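Local coordinates for uncharacterized protein (Deinococcus radiodurans, PDB 2A1V), which is of unknown function but belongs to the YjbR (DUF419) family, whose small alpha+beta fold sets helices against an antiparallel sheet, at residues L57-V63 and H89-L95. Coordinates in Å, arbitrary orientation, origin at the centre of the assembly. Numbering follows the deposited sequence.
Sequences LRLSLKV and HWVTVTL
W90 loses more surface to this contact than any other residue, its indole lying across K62 on the neighbouring antiparallel strand. With chi1 m and chi2 85°, the ring turns one face to K62, whose CG sits 3.5 Å from the centroid of the six-membered ring in a CH-pi contact. Strands 58-62 and 90-94, both extended, are antiparallel, with 155° between their N-to-C directions and axes 4.3 Å apart at closest. K62-W90, S60-T92 and R58-T94 are non-hydrogen-bonded pairs; L59-V93 and L61-V91 are hydrogen-bonded, with L59 N to V93 O at 2.7 Å and L61 N to V91 O at 3.0 Å, each bond reciprocated. The ladder joins two inner strands of an antiparallel sheet, 58-62 flanked on its other side by 43-51 and 90-94 by 79-81. On the side of the sheet that carries W90 and K62, S60 OG and T92 OG1 share a very short 2.5 Å hydrogen bond. The opposite side is apolar: L61 CD1 meets V91 CG2 at 3.7 Å, and L61 and V93 pack on helix 101-119. L95 (mt rotamer) puts CD2 3.9 Å from L59 CB, both leucines touching L13 of helix 10-17, while L95 N donates to L57 O at 2.8 Å.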
ATOM      1  N   LEU A  57       0.497  14.185   1.394  1.00 18.99           N
ATOM      2  CA  LEU A  57       0.038  13.089   0.601  1.00 18.91           C
ATOM      3  C   LEU A  57      -1.082  12.334   1.330  1.00 18.62           C
ATOM      4  O   LEU A  57      -1.195  12.332   2.571  1.00 16.63           O
ATOM      5  CB  LEU A  57       1.211  12.152   0.282  1.00 19.83           C
ATOM      6  CG  LEU A  57       2.349  12.630  -0.622  1.00 19.50           C
ATOM      7  CD1 LEU A  57       3.462  11.514  -0.695  1.00 22.30           C
ATOM      8  CD2 LEU A  57       1.899  12.946  -2.058  1.00 20.38           C
ATOM      9  N   ARG A  58      -1.925  11.699   0.523  1.00 18.80           N
ATOM     10  CA  ARG A  58      -2.871  10.717   1.017  1.00 19.39           C
ATOM     11  C   ARG A  58      -2.619   9.377   0.356  1.00 18.56           C
ATOM     12  O   ARG A  58      -2.595   9.254  -0.871  1.00 17.27           O
ATOM     13  CB  ARG A  58      -4.326  11.171   0.801  1.00 20.96           C
ATOM     14  CG  ARG A  58      -4.480  12.632   1.134  1.00 25.83           C
ATOM     15  CD  ARG A  58      -5.739  12.939   1.880  1.00 32.23           C
ATOM     16  NE  ARG A  58      -5.529  14.188   2.623  1.00 34.69           N
ATOM     17  CZ  ARG A  58      -6.350  14.631   3.560  1.00 35.17           C
ATOM     18  NH1 ARG A  58      -7.461  13.948   3.862  1.00 34.33           N
ATOM     19  NH2 ARG A  58      -6.076  15.792   4.162  1.00 36.99           N
ATOM     20  N   LEU A  59      -2.421   8.384   1.221  1.00 17.22           N
ATOM     21  CA  LEU A  59      -2.037   7.090   0.818  1.00 16.77           C
ATOM     22  C   LEU A  59      -3.212   6.115   0.993  1.00 16.43           C
ATOM     23  O   LEU A  59      -3.685   5.864   2.113  1.00 16.12           O
ATOM     24  CB  LEU A  59      -0.815   6.653   1.636  1.00 16.30           C
ATOM     25  CG  LEU A  59      -0.314   5.254   1.274  1.00 16.79           C
ATOM     26  CD1 LEU A  59       0.101   5.211  -0.172  1.00 18.84           C
ATOM     27  CD2 LEU A  59       0.815   4.773   2.214  1.00 17.20           C
ATOM     28  N   SER A  60      -3.649   5.568  -0.133  1.00 15.43           N
ATOM     29  CA  SER A  60      -4.681   4.543  -0.152  1.00 15.96           C
ATOM     30  C   SER A  60      -4.046   3.152  -0.260  1.00 15.23           C
ATOM     31  O   SER A  60      -3.196   2.926  -1.090  1.00 14.53           O
ATOM     32  CB  SER A  60      -5.676   4.781  -1.300  1.00 15.21           C
ATOM     33  OG  SER A  60      -6.491   5.942  -1.070  1.00 16.21           O
ATOM     34  N   LEU A  61      -4.547   2.244   0.556  1.00 15.69           N
ATOM     35  CA  LEU A  61      -4.010   0.909   0.645  0.60 16.85           C
ATOM     36  C   LEU A  61      -5.084  -0.085   1.106  1.00 16.98           C
ATOM     37  O   LEU A  61      -6.128   0.308   1.605  1.00 17.18           O
ATOM     38  CB  LEU A  61      -2.768   0.887   1.573  0.60 16.45           C
ATOM     39  CG  LEU A  61      -2.854   1.400   3.018  0.60 15.80           C
ATOM     40  CD1 LEU A  61      -3.478   0.396   3.946  0.60 15.31           C
ATOM     41  CD2 LEU A  61      -1.465   1.779   3.543  0.60 16.55           C
ATOM     42  N   LYS A  62      -4.806  -1.375   0.899  1.00 17.31           N
ATOM     43  CA  LYS A  62      -5.750  -2.453   1.208  1.00 18.40           C
ATOM     44  C   LYS A  62      -5.448  -3.017   2.556  1.00 18.18           C
ATOM     45  O   LYS A  62      -4.262  -3.178   2.929  1.00 17.09           O
ATOM     46  CB  LYS A  62      -5.694  -3.610   0.188  1.00 18.94           C
ATOM     47  CG  LYS A  62      -5.880  -3.189  -1.251  1.00 21.80           C
ATOM     48  CD  LYS A  62      -6.538  -4.270  -2.146  1.00 20.64           C
ATOM     49  CE  LYS A  62      -7.983  -4.581  -1.834  1.00 21.00           C
ATOM     50  NZ  LYS A  62      -8.566  -5.449  -2.909  1.00 19.75           N
ATOM     51  N   VAL A  63      -6.518  -3.353   3.265  1.00 18.68           N
ATOM     52  CA  VAL A  63      -6.446  -3.833   4.658  0.50 19.48           C
ATOM     53  C   VAL A  63      -7.520  -4.866   4.881  1.00 20.18           C
ATOM     54  O   VAL A  63      -8.550  -4.808   4.252  1.00 20.57           O
ATOM     55  CB  VAL A  63      -6.703  -2.712   5.723  0.50 19.09           C
ATOM     56  CG1 VAL A  63      -5.583  -1.711   5.786  0.50 16.97           C
ATOM     57  CG2 VAL A  63      -8.036  -2.014   5.474  0.50 18.39           C
ATOM     58  N   HIS A  89     -12.541  -2.714   1.596  1.00 19.72           N
ATOM     59  CA  HIS A  89     -11.157  -3.230   1.564  1.00 19.27           C
ATOM     60  C   HIS A  89     -10.043  -2.207   1.584  1.00 18.39           C
ATOM     61  O   HIS A  89      -8.904  -2.536   1.921  1.00 20.11           O
ATOM     62  CB  HIS A  89     -10.998  -4.153   0.368  1.00 19.15           C
ATOM     63  CG  HIS A  89     -11.956  -5.309   0.378  1.00 20.17           C
ATOM     64  ND1 HIS A  89     -11.774  -6.399   1.184  1.00 22.18           N
ATOM     65  CD2 HIS A  89     -13.120  -5.522  -0.280  1.00 21.76           C
ATOM     66  CE1 HIS A  89     -12.760  -7.258   0.999  1.00 23.03           C
ATOM     67  NE2 HIS A  89     -13.591  -6.751   0.111  1.00 19.61           N
ATOM     68  N   TRP A  90     -10.374  -0.974   1.264  1.00 17.80           N
ATOM     69  CA  TRP A  90      -9.377   0.155   1.184  1.00 17.10           C
ATOM     70  C   TRP A  90      -9.581   1.260   2.222  1.00 15.99           C
ATOM     71  O   TRP A  90     -10.695   1.695   2.493  1.00 15.40           O
ATOM     72  CB  TRP A  90      -9.483   0.839  -0.154  1.00 15.91           C
ATOM     73  CG  TRP A  90      -9.066   0.046  -1.314  1.00 14.90           C
ATOM     74  CD1 TRP A  90      -9.815  -0.816  -1.981  1.00 15.63           C
ATOM     75  CD2 TRP A  90      -7.786   0.058  -1.957  1.00 17.55           C
ATOM     76  NE1 TRP A  90      -9.131  -1.332  -3.045  1.00 15.73           N
ATOM     77  CE2 TRP A  90      -7.872  -0.817  -3.059  1.00 16.03           C
ATOM     78  CE3 TRP A  90      -6.571   0.722  -1.712  1.00 17.41           C
ATOM     79  CZ2 TRP A  90      -6.785  -1.091  -3.893  1.00 15.12           C
ATOM     80  CZ3 TRP A  90      -5.484   0.467  -2.572  1.00 16.20           C
ATOM     81  CH2 TRP A  90      -5.601  -0.437  -3.629  1.00 15.81           C
ATOM     82  N   VAL A  91      -8.488   1.729   2.781  1.00 16.75           N
ATOM     83  CA  VAL A  91      -8.492   2.942   3.606  1.00 17.34           C
ATOM     84  C   VAL A  91      -7.541   3.952   2.968  1.00 17.92           C
ATOM     85  O   VAL A  91      -6.687   3.570   2.167  1.00 18.42           O
ATOM     86  CB  VAL A  91      -8.035   2.675   5.062  1.00 17.22           C
ATOM     87  CG1 VAL A  91      -9.100   1.797   5.846  1.00 19.24           C
ATOM     88  CG2 VAL A  91      -6.579   2.062   5.120  1.00 16.50           C
ATOM     89  N   THR A  92      -7.684   5.214   3.348  1.00 17.58           N
ATOM     90  CA  THR A  92      -6.818   6.306   2.864  1.00 18.22           C
ATOM     91  C   THR A  92      -6.221   6.971   4.127  1.00 18.13           C
ATOM     92  O   THR A  92      -6.941   7.345   5.049  1.00 18.41           O
ATOM     93  CB  THR A  92      -7.651   7.314   1.912  1.00 17.91           C
ATOM     94  OG1 THR A  92      -8.029   6.629   0.718  1.00 17.84           O
ATOM     95  CG2 THR A  92      -6.856   8.567   1.536  1.00 18.33           C
ATOM     96  N   VAL A  93      -4.901   7.000   4.184  1.00 18.71           N
ATOM     97  CA  VAL A  93      -4.120   7.530   5.296  1.00 19.43           C
ATOM     98  C   VAL A  93      -3.432   8.822   4.894  1.00 19.66           C
ATOM     99  O   VAL A  93      -2.703   8.867   3.857  1.00 18.18           O
ATOM    100  CB  VAL A  93      -3.001   6.560   5.731  1.00 19.19           C
ATOM    101  CG1 VAL A  93      -2.379   7.033   6.999  1.00 21.84           C
ATOM    102  CG2 VAL A  93      -3.561   5.198   5.928  1.00 23.15           C
ATOM    103  N   THR A  94      -3.646   9.862   5.711  1.00 19.41           N
ATOM    104  CA  THR A  94      -2.950  11.128   5.499  1.00 19.99           C
ATOM    105  C   THR A  94      -1.506  11.012   5.968  1.00 19.97           C
ATOM    106  O   THR A  94      -1.249  10.671   7.127  1.00 21.88           O
ATOM    107  CB  THR A  94      -3.694  12.271   6.239  1.00 19.62           C
ATOM    108  OG1 THR A  94      -5.092  12.168   5.959  1.00 22.60           O
ATOM    109  CG2 THR A  94      -3.196  13.658   5.796  1.00 19.08           C
ATOM    110  N   LEU A  95      -0.552  11.257   5.082  1.00 20.55           N
ATOM    111  CA  LEU A  95       0.867  11.169   5.446  1.00 20.66           C
ATOM    112  C   LEU A  95       1.429  12.507   5.981  1.00 21.06           C
ATOM    113  O   LEU A  95       2.278  13.192   5.359  1.00 21.64           O
ATOM    114  CB  LEU A  95       1.678  10.681   4.253  1.00 20.79           C
ATOM    115  CG  LEU A  95       1.250   9.362   3.607  1.00 18.60           C
ATOM    116  CD1 LEU A  95       2.275   9.065   2.523  1.00 17.29           C
ATOM    117  CD2 LEU A  95       1.136   8.215   4.600  1.00 15.27           C
TER
HETATM  118  O   HOH W   1       2.969  13.879   2.864  1.00 15.25           O
HETATM  119  O   HOH W   2      -9.139  -6.512   2.477  1.00 22.92           O